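Vanadium-dependent haloperoxidase (Zobellia galactanivorans, PDB 4CIT) probably uses bound vanadate to oxidise iodide with hydrogen peroxide, as a bacterial iodoperoxidase of the vanadium haloperoxidase family. Local coordinates at residues A[66-71]-A[168-173]; A[92-97]-A[164-169]; A[119-122]-A[126-129]; A[322-327]-A[437-442]. One frame throughout, in Å; residues are numbered along the deposited sequence.

Interaction 1 (A[66-71]-A[168-173]); sequences FAYPNV and NKDNYA
Tyr68 reaches out from helix 59-80 and meets Asp170, which forms an Asx turn just after helix 146-167. The setting is the mainly helical fold of the vanadium-dependent haloperoxidases. The contact is buried, and nearly all of it is carried by these two side chains.

Ring and carboxylate do not stack. Their planes stand 64° apart, and the two side chains cross obliquely. Tyr68 OH donates a hydrogen bond of 2.9 Å to Asp170 OD2. That oxygen lies at the edge of the phenol ring, near its plane. It leans to one side of the hydroxyl, so that Tyr68 CE2 is 3.5 Å from Asp170 OD2. The hydroxyl arrives on the anti side of OD2, 34° out of the carboxylate plane.

The first torsion of Asp170 sets CG between the backbone N and the carbonyl carbon (chi1 79°). This puts the carboxylate between Tyr68 and the backbone that follows. Tyr172 N donates to Asp170 OD1 at 3.0 Å and closes the Asx turn, coming from above the carboxylate plane. Across these two segments, Tyr68 OH uses OD2 and Tyr172 N uses OD1.

OD2 has a stronger partner as well: Arg64, also on helix 59-80, forms a salt bridge to it. This positive charge is likely to keep the carboxylate ionised and a good acceptor for the phenol. Phe212 meets the Tyr68 ring, and Arg210 makes a weak hydrogen bond to the hydroxyl. The phenol oxygen also rests against the aspartate methylene, with Tyr68 OH 3.3 Å from Asp170 CB.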
# COMPACT_ATOMS: atom_id res chain seq x y z
N PHE A 66 -3.72 0.21 -6.21
CA PHE A 66 -4.66 -0.48 -5.34
C PHE A 66 -5.87 0.36 -4.99
O PHE A 66 -6.96 -0.17 -4.96
CB PHE A 66 -3.98 -0.92 -4.04
CG PHE A 66 -3.06 -2.07 -4.22
CD1 PHE A 66 -3.51 -3.24 -4.75
CD2 PHE A 66 -1.77 -2.00 -3.76
CE1 PHE A 66 -2.65 -4.31 -4.89
CE2 PHE A 66 -0.88 -3.03 -3.93
CZ PHE A 66 -1.33 -4.21 -4.50
N ALA A 67 -5.71 1.66 -4.77
CA ALA A 67 -6.79 2.46 -4.23
C ALA A 67 -7.95 2.78 -5.14
O ALA A 67 -9.10 2.58 -4.75
CB ALA A 67 -6.27 3.78 -3.68
N TYR A 68 -7.67 3.28 -6.34
CA TYR A 68 -8.71 3.71 -7.23
C TYR A 68 -9.72 2.58 -7.64
O TYR A 68 -10.93 2.81 -7.65
CB TYR A 68 -8.19 4.39 -8.48
CG TYR A 68 -7.77 5.81 -8.19
CD1 TYR A 68 -8.74 6.82 -7.96
CD2 TYR A 68 -6.47 6.16 -8.21
CE1 TYR A 68 -8.36 8.16 -7.74
CE2 TYR A 68 -6.05 7.48 -7.94
CZ TYR A 68 -6.99 8.48 -7.73
OH TYR A 68 -6.59 9.75 -7.53
N PRO A 69 -9.24 1.41 -8.00
CA PRO A 69 -10.18 0.37 -8.36
C PRO A 69 -11.06 -0.08 -7.18
O PRO A 69 -12.24 -0.37 -7.36
CB PRO A 69 -9.28 -0.74 -8.84
CG PRO A 69 -8.03 -0.04 -9.33
CD PRO A 69 -7.83 0.95 -8.24
N ASN A 70 -10.52 -0.12 -5.97
CA ASN A 70 -11.36 -0.37 -4.83
C ASN A 70 -12.39 0.68 -4.61
O ASN A 70 -13.56 0.35 -4.29
CB ASN A 70 -10.51 -0.58 -3.56
CG ASN A 70 -9.76 -1.87 -3.60
OD1 ASN A 70 -10.28 -2.92 -4.11
ND2 ASN A 70 -8.62 -1.90 -2.90
N VAL A 71 -12.06 1.98 -4.76
CA VAL A 71 -13.04 3.03 -4.58
C VAL A 71 -14.18 2.84 -5.55
O VAL A 71 -15.37 3.03 -5.16
CB VAL A 71 -12.40 4.47 -4.68
CG1 VAL A 71 -13.40 5.58 -4.75
CG2 VAL A 71 -11.46 4.68 -3.51
N ASN A 168 -7.90 10.72 -13.18
CA ASN A 168 -7.09 11.43 -14.12
C ASN A 168 -6.89 12.92 -13.84
O ASN A 168 -6.20 13.60 -14.62
CB ASN A 168 -7.60 11.28 -15.57
CG ASN A 168 -7.35 9.86 -16.14
OD1 ASN A 168 -6.46 9.14 -15.76
ND2 ASN A 168 -8.18 9.48 -17.03
N LYS A 169 -7.46 13.45 -12.75
CA LYS A 169 -7.25 14.79 -12.32
C LYS A 169 -6.35 14.88 -11.05
O LYS A 169 -6.30 15.90 -10.43
CB LYS A 169 -8.60 15.42 -12.04
CG LYS A 169 -9.43 15.67 -13.31
CD LYS A 169 -10.79 16.19 -12.87
CE LYS A 169 -11.85 16.22 -13.96
NZ LYS A 169 -11.31 17.06 -15.09
N ASP A 170 -5.66 13.80 -10.71
CA ASP A 170 -4.93 13.72 -9.45
C ASP A 170 -3.44 14.13 -9.55
O ASP A 170 -2.68 14.00 -8.61
CB ASP A 170 -5.02 12.32 -8.86
CG ASP A 170 -4.10 11.30 -9.50
OD1 ASP A 170 -3.55 11.49 -10.59
OD2 ASP A 170 -4.00 10.21 -8.86
N ASN A 171 -3.03 14.66 -10.68
CA ASN A 171 -1.65 15.13 -10.89
C ASN A 171 -0.61 14.13 -11.18
O ASN A 171 0.57 14.47 -11.45
CB ASN A 171 -1.17 16.09 -9.79
CG ASN A 171 -0.27 17.22 -10.35
OD1 ASN A 171 -0.53 17.78 -11.42
ND2 ASN A 171 0.69 17.64 -9.57
N TYR A 172 -0.98 12.85 -11.22
CA TYR A 172 0.01 11.81 -11.53
C TYR A 172 0.54 12.05 -12.95
O TYR A 172 1.73 11.95 -13.21
CB TYR A 172 -0.63 10.44 -11.49
CG TYR A 172 0.23 9.31 -11.90
CD1 TYR A 172 1.19 8.83 -11.03
CD2 TYR A 172 0.08 8.68 -13.13
CE1 TYR A 172 2.02 7.79 -11.36
CE2 TYR A 172 0.90 7.58 -13.49
CZ TYR A 172 1.90 7.19 -12.61
OH TYR A 172 2.75 6.16 -12.87
N ALA A 173 -0.35 12.32 -13.88
CA ALA A 173 0.13 12.39 -15.31
C ALA A 173 1.15 13.52 -15.40
O ALA A 173 2.11 13.38 -16.10
CB ALA A 173 -0.99 12.68 -16.28

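Interaction 2 (A[92-97]-A[164-169]); sequences NGLTAI and GEWMNK
Trp166 is the residue of segment 164-169 that meets the loop 92-97. Two residues earlier, Gly164 belongs to the last turn of helix 146-167, and its carbonyl takes the N-H of Asn168.

Trp166 follows with CG anti to its own backbone N (chi1 168°), and the indole extends to the loop. The NE1 edge faces the Asn92 carbonyl. Trp166 NE1 donates to Asn92 O at 2.9 Å, with an N-H...O angle of 165°. The oxygen lies in the ring plane. One face of the indole is covered by Leu94. Leu94 CD1 stands 3.9 Å from the centroid of the six-membered ring, only 14° off the normal, a CH-pi contact. Leu94 CB packs 3.8 Å from Trp166 CE2. Gly93 fits between these two neighbours, its O being 3.4 Å from Trp166 CD1. A beta carbon at Gly93 would come tight against NE1. Arg210 adds a cation-pi contact to the same indole, and the Tyr68 ring meets it edge-to-face.

Met167 packs on Tyr68 of helix 59-80. The helix ends at Met167, and Lys169 N bonds back to Trp166 O at 3.0 Å. Arg210 NH1 also bonds to that carbonyl.

The indole thus fastens the loop between helices 59-80 and 108-123 to the C-terminal end of helix 146-167. A polar bond at its edge and apolar cover on a face should together fix the ring's rotation. The acceptor is a main-chain oxygen, so the bond depends on the loop's course and not on the asparagine side chain, which bonds to Pro211 O and Leu214 O.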
# COMPACT_ATOMS: atom_id res chain seq x y z
N ASN A 92 -11.23 13.68 -1.58
CA ASN A 92 -11.03 14.93 -2.32
C ASN A 92 -11.40 14.90 -3.79
O ASN A 92 -10.86 14.12 -4.52
CB ASN A 92 -9.52 15.33 -2.17
CG ASN A 92 -9.16 15.66 -0.67
OD1 ASN A 92 -10.00 16.21 0.09
ND2 ASN A 92 -7.93 15.41 -0.29
N GLY A 93 -12.36 15.74 -4.19
CA GLY A 93 -12.79 15.84 -5.60
C GLY A 93 -13.87 14.80 -6.07
O GLY A 93 -14.23 14.84 -7.20
N LEU A 94 -14.22 13.84 -5.27
CA LEU A 94 -15.05 12.74 -5.71
C LEU A 94 -16.52 13.13 -5.56
O LEU A 94 -17.00 13.50 -4.48
CB LEU A 94 -14.81 11.53 -4.86
CG LEU A 94 -15.68 10.32 -5.24
CD1 LEU A 94 -15.46 9.90 -6.67
CD2 LEU A 94 -15.42 9.19 -4.25
N THR A 95 -17.19 13.08 -6.70
CA THR A 95 -18.65 13.24 -6.79
C THR A 95 -19.42 11.97 -7.02
O THR A 95 -18.87 10.88 -7.24
CB THR A 95 -19.04 14.22 -7.94
OG1 THR A 95 -18.64 13.66 -9.20
CG2 THR A 95 -18.43 15.64 -7.70
N ALA A 96 -20.73 12.09 -6.91
CA ALA A 96 -21.58 10.86 -6.98
C ALA A 96 -21.45 10.08 -8.29
O ALA A 96 -21.50 10.64 -9.43
CB ALA A 96 -23.01 11.19 -6.62
N ILE A 97 -21.35 8.75 -8.17
CA ILE A 97 -21.38 7.87 -9.36
C ILE A 97 -22.79 7.83 -9.96
O ILE A 97 -23.77 8.09 -9.27
CB ILE A 97 -20.92 6.44 -9.12
CG1 ILE A 97 -21.70 5.72 -8.02
CG2 ILE A 97 -19.37 6.37 -8.77
CD1 ILE A 97 -21.61 4.21 -8.11
N GLY A 164 -12.66 6.98 -13.37
CA GLY A 164 -11.49 7.29 -14.25
C GLY A 164 -11.28 8.79 -14.51
O GLY A 164 -10.17 9.29 -14.49
N GLU A 165 -12.37 9.53 -14.71
CA GLU A 165 -12.27 10.93 -14.93
C GLU A 165 -11.65 11.63 -13.70
O GLU A 165 -10.87 12.53 -13.90
CB GLU A 165 -13.60 11.59 -15.25
CG GLU A 165 -14.05 11.21 -16.63
CD GLU A 165 -15.46 11.75 -16.97
OE1 GLU A 165 -15.90 12.77 -16.36
OE2 GLU A 165 -16.10 11.16 -17.88
N TRP A 166 -12.09 11.22 -12.51
CA TRP A 166 -11.61 11.78 -11.24
C TRP A 166 -10.14 11.37 -11.04
O TRP A 166 -9.32 12.26 -10.65
CB TRP A 166 -12.46 11.23 -10.12
CG TRP A 166 -11.96 11.47 -8.74
CD1 TRP A 166 -11.81 12.66 -8.10
CD2 TRP A 166 -11.78 10.45 -7.80
NE1 TRP A 166 -11.45 12.44 -6.82
CE2 TRP A 166 -11.42 11.09 -6.58
CE3 TRP A 166 -11.88 9.05 -7.87
CZ2 TRP A 166 -11.16 10.40 -5.45
CZ3 TRP A 166 -11.59 8.34 -6.71
CH2 TRP A 166 -11.31 9.05 -5.48
N MET A 167 -9.79 10.11 -11.30
CA MET A 167 -8.40 9.63 -11.06
C MET A 167 -7.43 10.37 -11.99
O MET A 167 -6.28 10.68 -11.64
CB MET A 167 -8.41 8.13 -11.42
CG MET A 167 -7.16 7.37 -11.65
SD MET A 167 -7.71 5.61 -12.01
CE MET A 167 -7.64 5.58 -13.83
N ASN A 168 -7.90 10.72 -13.18
CA ASN A 168 -7.09 11.43 -14.12
C ASN A 168 -6.89 12.92 -13.84
O ASN A 168 -6.20 13.60 -14.62
CB ASN A 168 -7.60 11.28 -15.57
CG ASN A 168 -7.35 9.86 -16.14
OD1 ASN A 168 -6.46 9.14 -15.76
ND2 ASN A 168 -8.18 9.48 -17.03
N LYS A 169 -7.46 13.45 -12.75
CA LYS A 169 -7.25 14.79 -12.32
C LYS A 169 -6.35 14.88 -11.05
O LYS A 169 -6.30 15.90 -10.43
CB LYS A 169 -8.60 15.42 -12.04
CG LYS A 169 -9.43 15.67 -13.31
CD LYS A 169 -10.79 16.19 -12.87
CE LYS A 169 -11.85 16.22 -13.96
NZ LYS A 169 -11.31 17.06 -15.09

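Interaction 3 (A[119-122]-A[126-129]); sequences LSKR and SEDR
Lys121 and Glu127 pack against each other across the short connection between two consecutive helices, 108-123 and 128-144, at the surface of this helical protein. No hydrogen bond joins the two segments.

The close part is made by the aliphatic stem of Glu127. Its CG lies 3.4 Å from Lys121 O, near the end of the first helix. Glu127 CB is 3.8 Å from Lys121 CG, so methylene meets methylene.

The charged ends are looser. Lys121 NZ and Glu127 OE1 are 4.4 Å apart. At this distance the charges probably attract, without a salt bridge. The lysine chain bends at chi3 (78°), and its ammonium makes its salt bridge with Glu118, one turn back on the same helix. Glu127 OE2 is 3.5 Å from Lys121 O, but both are acceptors and cannot bond. OE2 also stands 4.1 Å from Arg122 CA. Arg122 points away from 126-129 at its beta carbon, and its guanidinium forms salt bridges with Glu118 and Asp161.

With an alanine in place of Glu127, Lys121 O would probably lose the methylene that covers it, and the lysine ammonium would be left to Glu118 without this second negative charge nearby.

At the nearest point between the two side chains, a carbon meets the carboxylate: Lys121 CE is 3.5 Å from Glu127 OE1.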
# COMPACT_ATOMS: atom_id res chain seq x y z
N LEU A 119 -10.44 -0.57 -14.09
CA LEU A 119 -9.51 0.46 -13.60
C LEU A 119 -8.14 -0.10 -13.31
O LEU A 119 -7.14 0.56 -13.60
CB LEU A 119 -10.06 1.19 -12.39
CG LEU A 119 -11.28 1.98 -12.78
CD1 LEU A 119 -11.77 2.65 -11.59
CD2 LEU A 119 -10.99 3.07 -13.79
N SER A 120 -8.09 -1.31 -12.77
CA SER A 120 -6.82 -1.97 -12.55
C SER A 120 -6.01 -2.07 -13.90
O SER A 120 -4.85 -1.75 -13.95
CB SER A 120 -6.98 -3.30 -11.98
OG SER A 120 -7.46 -3.24 -10.66
N LYS A 121 -6.69 -2.48 -14.97
CA LYS A 121 -6.14 -2.56 -16.32
C LYS A 121 -5.62 -1.22 -16.75
O LYS A 121 -4.51 -1.16 -17.29
CB LYS A 121 -7.18 -3.05 -17.30
CG LYS A 121 -6.76 -3.33 -18.72
CD LYS A 121 -7.96 -3.15 -19.65
CE LYS A 121 -8.21 -1.66 -19.89
NZ LYS A 121 -9.49 -1.46 -20.65
N ARG A 122 -6.36 -0.15 -16.55
CA ARG A 122 -5.88 1.16 -16.93
C ARG A 122 -4.62 1.61 -16.19
O ARG A 122 -3.84 2.38 -16.77
CB ARG A 122 -6.93 2.21 -16.74
CG ARG A 122 -8.15 2.03 -17.57
CD ARG A 122 -9.03 3.26 -17.46
NE ARG A 122 -10.39 2.94 -17.81
CZ ARG A 122 -11.35 3.87 -17.84
NH1 ARG A 122 -11.06 5.15 -17.55
NH2 ARG A 122 -12.59 3.51 -18.16
N SER A 126 1.09 -3.69 -18.65
CA SER A 126 0.81 -4.97 -19.36
C SER A 126 -0.71 -5.29 -19.24
O SER A 126 -1.10 -6.20 -18.54
CB SER A 126 1.67 -6.08 -18.78
OG SER A 126 3.07 -5.77 -18.90
N GLU A 127 -1.52 -4.52 -19.95
CA GLU A 127 -2.98 -4.58 -19.92
C GLU A 127 -3.52 -5.94 -20.33
O GLU A 127 -4.48 -6.45 -19.76
CB GLU A 127 -3.56 -3.48 -20.84
CG GLU A 127 -3.28 -2.07 -20.35
CD GLU A 127 -4.26 -1.02 -20.86
OE1 GLU A 127 -5.15 -1.40 -21.63
OE2 GLU A 127 -4.17 0.18 -20.47
N ASP A 128 -2.81 -6.59 -21.25
CA ASP A 128 -3.19 -7.91 -21.72
C ASP A 128 -3.26 -8.96 -20.62
O ASP A 128 -4.04 -9.94 -20.70
CB ASP A 128 -2.29 -8.35 -22.89
CG ASP A 128 -0.87 -8.62 -22.48
OD1 ASP A 128 -0.30 -7.95 -21.59
OD2 ASP A 128 -0.28 -9.48 -23.15
N ARG A 129 -2.46 -8.76 -19.57
CA ARG A 129 -2.48 -9.66 -18.44
C ARG A 129 -3.65 -9.47 -17.53
O ARG A 129 -3.99 -10.38 -16.85
CB ARG A 129 -1.17 -9.59 -17.65
CG ARG A 129 0.04 -9.88 -18.56
CD ARG A 129 1.36 -9.82 -17.78
NE ARG A 129 2.49 -10.23 -18.61
CZ ARG A 129 3.57 -10.90 -18.15
NH1 ARG A 129 3.73 -11.20 -16.86
NH2 ARG A 129 4.50 -11.27 -19.01

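Interaction 4 (A[322-327]-A[437-442]); sequences ADAFIS and RDLGTF
Ala324 and Leu439 mark the nearest approach of the two backbones, with their CA atoms 6.8 Å apart. Both segments are helical. Their axes come within 10.0 Å and run roughly antiparallel, at 138° between the N-to-C directions.

Leu439 fills the space between them. Its CG is anti to the backbone N (chi1 -177°), which carries the branched end toward the other helix. Leu439 CD1 presses on Ser327 CB at 3.4 Å, tighter than usual for two carbons. The same methyl lies 3.6 Å from Asp323 O and 3.8 Å from Ala324 CA. The other branch packs more loosely, with Leu439 CD2 4.3 Å from Ala324 CB.

Helices 307-335 and 426-446 both belong to the PAP2 region, the helical core that vanadium haloperoxidases share with acid phosphatases. The side chain of Ala324 is about 12 Å from a bound vanadate, so this is core packing and not part of the anion pocket.

An alanine at Leu439 would probably open a gap between the helices and leave Ser327 CB and the Ala324 methyl without their apolar partner.

The polar groups here turn to other partners. Asp323 accepts from the backbone N-H groups of Phe212, Val213 and Leu214. Ser327 OG bonds to Gln435 NE2, a link to the chain just before 437-442. Within 437-442, Thr441 OG1 donates to Arg437 O at 2.8 Å. Thr441 N reaches the same oxygen from the opposite face of the carbonyl plane.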
# COMPACT_ATOMS: atom_id res chain seq x y z
N ALA A 322 -2.46 4.90 0.53
CA ALA A 322 -2.09 5.79 -0.58
C ALA A 322 -1.78 7.14 0.09
O ALA A 322 -0.70 7.75 -0.23
CB ALA A 322 -3.20 5.93 -1.58
N ASP A 323 -2.58 7.58 1.07
CA ASP A 323 -2.27 8.85 1.77
C ASP A 323 -0.98 8.75 2.64
O ASP A 323 -0.18 9.68 2.72
CB ASP A 323 -3.49 9.41 2.53
CG ASP A 323 -4.51 10.14 1.56
OD1 ASP A 323 -4.33 10.07 0.25
OD2 ASP A 323 -5.43 10.79 2.15
N ALA A 324 -0.75 7.57 3.18
CA ALA A 324 0.47 7.32 3.96
C ALA A 324 1.75 7.46 3.09
O ALA A 324 2.78 8.09 3.50
CB ALA A 324 0.41 5.98 4.62
N PHE A 325 1.72 6.96 1.85
CA PHE A 325 2.84 7.13 0.94
C PHE A 325 3.07 8.61 0.63
O PHE A 325 4.21 9.01 0.46
CB PHE A 325 2.70 6.25 -0.29
CG PHE A 325 3.24 4.88 -0.11
CD1 PHE A 325 4.61 4.69 -0.12
CD2 PHE A 325 2.39 3.79 0.00
CE1 PHE A 325 5.11 3.42 0.04
CE2 PHE A 325 2.91 2.49 0.05
CZ PHE A 325 4.27 2.34 0.11
N ILE A 326 2.00 9.36 0.34
CA ILE A 326 2.16 10.78 0.07
C ILE A 326 2.81 11.51 1.28
O ILE A 326 3.76 12.26 1.11
CB ILE A 326 0.82 11.42 -0.25
CG1 ILE A 326 0.37 10.82 -1.59
CG2 ILE A 326 0.94 12.95 -0.33
CD1 ILE A 326 -1.03 11.22 -2.03
N SER A 327 2.28 11.22 2.48
CA SER A 327 2.82 11.81 3.72
C SER A 327 4.31 11.43 3.91
O SER A 327 5.14 12.29 4.27
CB SER A 327 1.95 11.36 4.89
OG SER A 327 2.40 11.92 6.11
N ARG A 437 0.51 5.90 12.25
CA ARG A 437 -0.58 5.66 13.19
C ARG A 437 -1.43 6.94 13.33
O ARG A 437 -2.70 6.90 13.26
CB ARG A 437 -0.05 5.09 14.57
CG ARG A 437 0.42 3.60 14.53
CD ARG A 437 1.07 3.07 15.87
NE ARG A 437 1.45 1.65 15.71
CZ ARG A 437 2.46 0.97 16.28
NH1 ARG A 437 3.28 1.51 17.15
NH2 ARG A 437 2.65 -0.31 15.92
N ASP A 438 -0.79 8.11 13.37
CA ASP A 438 -1.51 9.38 13.44
C ASP A 438 -2.35 9.59 12.17
O ASP A 438 -3.56 10.04 12.26
CB ASP A 438 -0.63 10.55 13.72
CG ASP A 438 -0.05 10.58 15.17
OD1 ASP A 438 -0.51 9.77 15.99
OD2 ASP A 438 0.85 11.44 15.40
N LEU A 439 -1.75 9.34 11.01
CA LEU A 439 -2.44 9.49 9.73
C LEU A 439 -3.63 8.48 9.63
O LEU A 439 -4.72 8.84 9.21
CB LEU A 439 -1.45 9.35 8.58
CG LEU A 439 -2.02 9.56 7.17
CD1 LEU A 439 -0.89 10.05 6.23
CD2 LEU A 439 -2.58 8.26 6.64
N GLY A 440 -3.42 7.25 10.03
CA GLY A 440 -4.40 6.21 9.89
C GLY A 440 -5.56 6.51 10.85
O GLY A 440 -6.73 6.32 10.44
N THR A 441 -5.26 7.07 12.05
CA THR A 441 -6.29 7.54 13.00
C THR A 441 -7.15 8.63 12.42
O THR A 441 -8.40 8.61 12.53
CB THR A 441 -5.65 7.94 14.36
OG1 THR A 441 -4.98 6.73 14.87
CG2 THR A 441 -6.70 8.42 15.40
N PHE A 442 -6.51 9.58 11.76
CA PHE A 442 -7.26 10.65 11.11
C PHE A 442 -8.21 10.06 10.02
O PHE A 442 -9.39 10.49 9.89
CB PHE A 442 -6.25 11.62 10.49
CG PHE A 442 -6.84 12.65 9.56
CD1 PHE A 442 -7.50 13.81 10.07
CD2 PHE A 442 -6.71 12.49 8.24
CE1 PHE A 442 -8.13 14.72 9.21
CE2 PHE A 442 -7.23 13.44 7.37
CZ PHE A 442 -7.94 14.53 7.85

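Interactions 1 and 4 are buried, interaction 2 is partly buried and interaction 3 lies at the surface. Interactions 1 and 2 touch: both use the chain around 164-173, and Tyr68 CE1 comes within 3.4 Å of Trp166 CZ3. Interaction 3 is nested inside the chain loops closed by both, and its Ser120 and Leu119 pack on Pro69 of interaction 1. Interaction 4 stands apart in the PAP2 region, its centre about 16 Å from that of interaction 1. The chemistry differs too. Interaction 1 rests on a buried hydrogen bond, and interaction 2 joins such a bond to apolar cover. Interaction 4 is apolar packing. Interaction 3 is stem packing beside a lysine and a glutamate too far apart to bridge each other.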